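Intramolecular trans-sialidase (PDB 3SLI) cleaves sialic acid from sialoglycoconjugates by intramolecular trans-sialidation, releasing 2,7-anhydro-Neu5Ac rather than free sialic acid. Local coordinates at residues Thr46-Gly58 / Ala165-Val177. Numbering follows the deposited sequence.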
loop_
_atom_site.group_PDB
_atom_site.type_symbol
_atom_site.label_atom_id
_atom_site.label_comp_id
_atom_site.label_asym_id
_atom_site.label_seq_id
_atom_site.Cartn_x
_atom_site.Cartn_y
_atom_site.Cartn_z
ATOM N N THR A 46 23.863 12.635 -4.246
ATOM C CA THR A 46 23.710 13.170 -5.600
ATOM C C THR A 46 24.143 12.099 -6.614
ATOM O O THR A 46 24.181 12.339 -7.821
ATOM C CB THR A 46 24.564 14.456 -5.808
ATOM O OG1 THR A 46 25.940 14.185 -5.504
ATOM C CG2 THR A 46 24.069 15.584 -4.915
ATOM N N SER A 47 24.439 10.908 -6.109
ATOM C CA SER A 47 24.904 9.802 -6.932
ATOM C C SER A 47 23.841 8.767 -7.231
ATOM O O SER A 47 22.943 8.519 -6.426
ATOM C CB SER A 47 26.086 9.119 -6.246
ATOM O OG SER A 47 26.426 7.894 -6.884
ATOM N N GLU A 48 23.999 8.107 -8.371
ATOM C CA GLU A 48 23.069 7.069 -8.784
ATOM C C GLU A 48 23.709 5.684 -8.600
ATOM O O GLU A 48 23.193 4.678 -9.086
ATOM C CB GLU A 48 22.644 7.313 -10.239
ATOM C CG GLU A 48 21.273 6.752 -10.628
ATOM C CD GLU A 48 20.135 7.207 -9.712
ATOM O OE1 GLU A 48 20.071 8.402 -9.339
ATOM O OE2 GLU A 48 19.285 6.354 -9.383
ATOM N N ASN A 49 24.847 5.637 -7.905
ATOM C CA ASN A 49 25.525 4.365 -7.649
ATOM C C ASN A 49 24.625 3.456 -6.816
ATOM O O ASN A 49 23.914 3.921 -5.912
ATOM C CB ASN A 49 26.867 4.578 -6.929
ATOM C CG ASN A 49 27.932 5.177 -7.834
ATOM O OD1 ASN A 49 27.795 5.188 -9.061
ATOM N ND2 ASN A 49 28.994 5.693 -7.232
ATOM N N GLY A 50 24.674 2.159 -7.123
ATOM C CA GLY A 50 23.863 1.170 -6.432
ATOM C C GLY A 50 23.967 1.151 -4.918
ATOM O O GLY A 50 22.958 1.291 -4.228
ATOM N N ILE A 51 25.175 0.943 -4.399
ATOM C CA ILE A 51 25.410 0.897 -2.949
ATOM C C ILE A 51 26.355 2.045 -2.619
ATOM O O ILE A 51 27.406 2.199 -3.267
ATOM C CB ILE A 51 26.092 -0.429 -2.514
ATOM C CG1 ILE A 51 25.319 -1.643 -3.048
ATOM C CG2 ILE A 51 26.207 -0.490 -0.991
ATOM C CD1 ILE A 51 23.937 -1.812 -2.460
ATOM N N GLN A 52 25.993 2.829 -1.603
ATOM C CA GLN A 52 26.778 3.989 -1.195
ATOM C C GLN A 52 27.031 4.040 0.321
ATOM O O GLN A 52 26.103 4.276 1.108
ATOM C CB GLN A 52 26.073 5.274 -1.644
ATOM C CG GLN A 52 25.831 5.359 -3.148
ATOM C CD GLN A 52 25.079 6.604 -3.565
ATOM O OE1 GLN A 52 25.366 7.712 -3.101
ATOM N NE2 GLN A 52 24.117 6.435 -4.465
ATOM N N SER A 53 28.274 3.761 0.724
ATOM C CA SER A 53 28.666 3.808 2.133
ATOM C C SER A 53 28.673 5.266 2.569
ATOM O O SER A 53 29.200 6.133 1.866
ATOM C CB SER A 53 30.087 3.262 2.343
ATOM O OG SER A 53 30.177 1.873 2.109
ATOM N N LEU A 54 28.072 5.526 3.723
ATOM C CA LEU A 54 28.023 6.861 4.305
ATOM C C LEU A 54 29.235 7.039 5.236
ATOM O O LEU A 54 29.936 8.052 5.189
ATOM C CB LEU A 54 26.741 6.993 5.124
ATOM C CG LEU A 54 25.512 7.666 4.525
ATOM C CD1 LEU A 54 25.571 7.724 3.018
ATOM C CD2 LEU A 54 24.274 6.967 5.031
ATOM N N PHE A 55 29.495 6.004 6.030
ATOM C CA PHE A 55 30.579 5.997 7.011
ATOM C C PHE A 55 31.092 4.570 7.155
ATOM O O PHE A 55 30.292 3.631 7.198
ATOM C CB PHE A 55 30.018 6.484 8.357
ATOM C CG PHE A 55 30.961 6.321 9.522
ATOM C CD1 PHE A 55 31.944 7.277 9.780
ATOM C CD2 PHE A 55 30.850 5.223 10.378
ATOM C CE1 PHE A 55 32.806 7.144 10.879
ATOM C CE2 PHE A 55 31.708 5.080 11.480
ATOM C CZ PHE A 55 32.685 6.045 11.726
ATOM N N SER A 56 32.412 4.411 7.246
ATOM C CA SER A 56 33.020 3.088 7.405
ATOM C C SER A 56 34.327 3.134 8.195
ATOM O O SER A 56 35.012 4.159 8.245
ATOM C CB SER A 56 33.306 2.442 6.043
ATOM O OG SER A 56 34.273 3.180 5.321
ATOM N N VAL A 57 34.663 2.000 8.788
ATOM C CA VAL A 57 35.882 1.832 9.560
ATOM C C VAL A 57 36.302 0.396 9.253
ATOM O O VAL A 57 35.486 -0.527 9.351
ATOM C CB VAL A 57 35.631 1.972 11.094
ATOM C CG1 VAL A 57 36.953 1.864 11.858
ATOM C CG2 VAL A 57 34.964 3.301 11.413
ATOM N N GLY A 58 37.542 0.205 8.825
ATOM C CA GLY A 58 37.984 -1.142 8.529
ATOM C C GLY A 58 39.431 -1.276 8.121
ATOM O O GLY A 58 40.254 -0.377 8.332
ATOM N N ALA A 165 35.274 1.329 -2.356
ATOM C CA ALA A 165 34.126 0.509 -2.738
ATOM C C ALA A 165 32.844 1.188 -2.229
ATOM O O ALA A 165 32.909 2.059 -1.357
ATOM C CB ALA A 165 34.258 -0.891 -2.148
ATOM N N TYR A 166 31.693 0.792 -2.770
ATOM C CA TYR A 166 30.394 1.364 -2.384
ATOM C C TYR A 166 30.511 2.896 -2.383
ATOM O O TYR A 166 30.160 3.553 -1.401
ATOM C CB TYR A 166 30.007 0.877 -0.981
ATOM C CG TYR A 166 30.172 -0.610 -0.752
ATOM C CD1 TYR A 166 29.734 -1.538 -1.699
ATOM C CD2 TYR A 166 30.748 -1.094 0.430
ATOM C CE1 TYR A 166 29.862 -2.908 -1.475
ATOM C CE2 TYR A 166 30.878 -2.456 0.667
ATOM C CZ TYR A 166 30.432 -3.361 -0.290
ATOM O OH TYR A 166 30.541 -4.713 -0.057
ATOM N N PRO A 167 30.937 3.482 -3.518
ATOM C CA PRO A 167 31.131 4.924 -3.677
ATOM C C PRO A 167 29.920 5.828 -3.556
ATOM O O PRO A 167 28.984 5.749 -4.358
ATOM C CB PRO A 167 31.756 5.038 -5.080
ATOM C CG PRO A 167 32.146 3.636 -5.446
ATOM C CD PRO A 167 31.069 2.820 -4.825
ATOM N N PHE A 168 29.982 6.719 -2.571
ATOM C CA PHE A 168 28.950 7.720 -2.325
ATOM C C PHE A 168 29.332 8.990 -3.101
ATOM O O PHE A 168 30.502 9.218 -3.433
ATOM C CB PHE A 168 28.874 8.021 -0.815
ATOM C CG PHE A 168 28.046 9.233 -0.454
ATOM C CD1 PHE A 168 26.660 9.132 -0.305
ATOM C CD2 PHE A 168 28.661 10.463 -0.194
ATOM C CE1 PHE A 168 25.900 10.236 0.105
ATOM C CE2 PHE A 168 27.913 11.579 0.218
ATOM C CZ PHE A 168 26.530 11.463 0.369
ATOM N N GLY A 169 28.328 9.804 -3.393
ATOM C CA GLY A 169 28.540 11.060 -4.086
ATOM C C GLY A 169 27.507 11.993 -3.486
ATOM O O GLY A 169 26.330 11.623 -3.384
ATOM N N GLY A 170 27.946 13.150 -3.002
ATOM C CA GLY A 170 27.018 14.097 -2.406
ATOM C C GLY A 170 27.618 14.879 -1.251
ATOM O O GLY A 170 28.800 15.232 -1.287
ATOM N N THR A 171 26.814 15.119 -0.217
ATOM C CA THR A 171 27.247 15.874 0.957
ATOM C C THR A 171 26.896 15.218 2.294
ATOM O O THR A 171 25.778 14.733 2.490
ATOM C CB THR A 171 26.611 17.295 0.970
ATOM O OG1 THR A 171 27.008 18.017 -0.202
ATOM C CG2 THR A 171 27.037 18.082 2.222
ATOM N N ILE A 172 27.870 15.164 3.198
ATOM C CA ILE A 172 27.622 14.650 4.538
ATOM C C ILE A 172 27.387 15.957 5.312
ATOM O O ILE A 172 28.323 16.723 5.557
ATOM C CB ILE A 172 28.837 13.894 5.137
ATOM C CG1 ILE A 172 29.179 12.654 4.299
ATOM C CG2 ILE A 172 28.533 13.476 6.578
ATOM C CD1 ILE A 172 28.078 11.617 4.244
ATOM N N GLY A 173 26.121 16.253 5.592
ATOM C CA GLY A 173 25.781 17.471 6.305
ATOM C C GLY A 173 26.384 17.523 7.694
ATOM O O GLY A 173 26.915 18.554 8.117
ATOM N N ASP A 174 26.343 16.395 8.393
ATOM C CA ASP A 174 26.876 16.327 9.738
ATOM C C ASP A 174 27.046 14.877 10.152
ATOM O O ASP A 174 26.327 14.000 9.675
ATOM C CB ASP A 174 25.901 17.020 10.705
ATOM C CG ASP A 174 26.540 17.375 12.037
ATOM O OD1 ASP A 174 27.181 18.450 12.125
ATOM O OD2 ASP A 174 26.401 16.583 12.995
ATOM N N ILE A 175 28.047 14.625 10.988
ATOM C CA ILE A 175 28.283 13.299 11.529
ATOM C C ILE A 175 28.809 13.440 12.953
ATOM O O ILE A 175 29.637 14.306 13.234
ATOM C CB ILE A 175 29.275 12.436 10.694
ATOM C CG1 ILE A 175 29.391 11.048 11.338
ATOM C CG2 ILE A 175 30.648 13.106 10.585
ATOM C CD1 ILE A 175 30.316 10.100 10.625
ATOM N N LYS A 176 28.266 12.624 13.846
ATOM C CA LYS A 176 28.657 12.591 15.248
ATOM C C LYS A 176 28.801 11.123 15.610
ATOM O O LYS A 176 27.905 10.316 15.332
ATOM C CB LYS A 176 27.584 13.223 16.140
ATOM C CG LYS A 176 27.528 14.739 16.100
ATOM C CD LYS A 176 26.399 15.252 16.977
ATOM C CE LYS A 176 26.432 16.770 17.099
ATOM N NZ LYS A 176 26.312 17.462 15.781
ATOM N N VAL A 177 29.948 10.774 16.182
ATOM C CA VAL A 177 30.229 9.403 16.590
ATOM C C VAL A 177 30.400 9.418 18.109
ATOM O O VAL A 177 31.262 10.144 18.624
ATOM C CB VAL A 177 31.539 8.881 15.933
ATOM C CG1 VAL A 177 31.780 7.428 16.303
ATOM C CG2 VAL A 177 31.482 9.045 14.424
#
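With CG set anti to the backbone N in both residues, Phe55 (chi1 171°) and Phe168 (chi1 168°) swing their rings into the space between the two backbones. Phe55 lies at about a right angle to Ile175, whose fully extended chain brings CD1 to 3.4 Å from Phe55 CD1, and Val177 CG2 lies farther along the same ring, near CZ. Phe168 meets Leu54 CD1 (3.8 Å) and Gln52 OE1 at the one ring carbon CD1, while the carbonyl O of Ser53 lies against Phe168 CB. Phe55, Ile175, Val177, Leu54 and Phe168 form part of the core between the two sheets of the N-terminal domain, a concanavalin-like beta sandwich, with strand 51-58 in one sheet and strand 170-178 in the other. At one end of these strands the chain ahead of strand 170-178 is held to segment 46-58 by three hydrogen bonds. Thr46 N donates to Gly169 O (2.8 Å), and Ser53 N to Tyr166 O (2.8 Å). Asn49 ND2 gives a nearly straight bond to Pro167 O (2.9 Å, 172° at the hydrogen), which lies in the Asn49 amide plane although the donor stands above the carbonyl plane. Gln52 NE2 braces the bend by donating to both Ser47 O and Asn49 O, while its OE1 is hydrogen-bonded to Ser45. Ile51 lies side by side with Tyr166, its CG2 3.7 Å from Tyr166 CD1, and Ser53 OG, hydrogen-bonded to Thr158 OG1, sits at the ring edge.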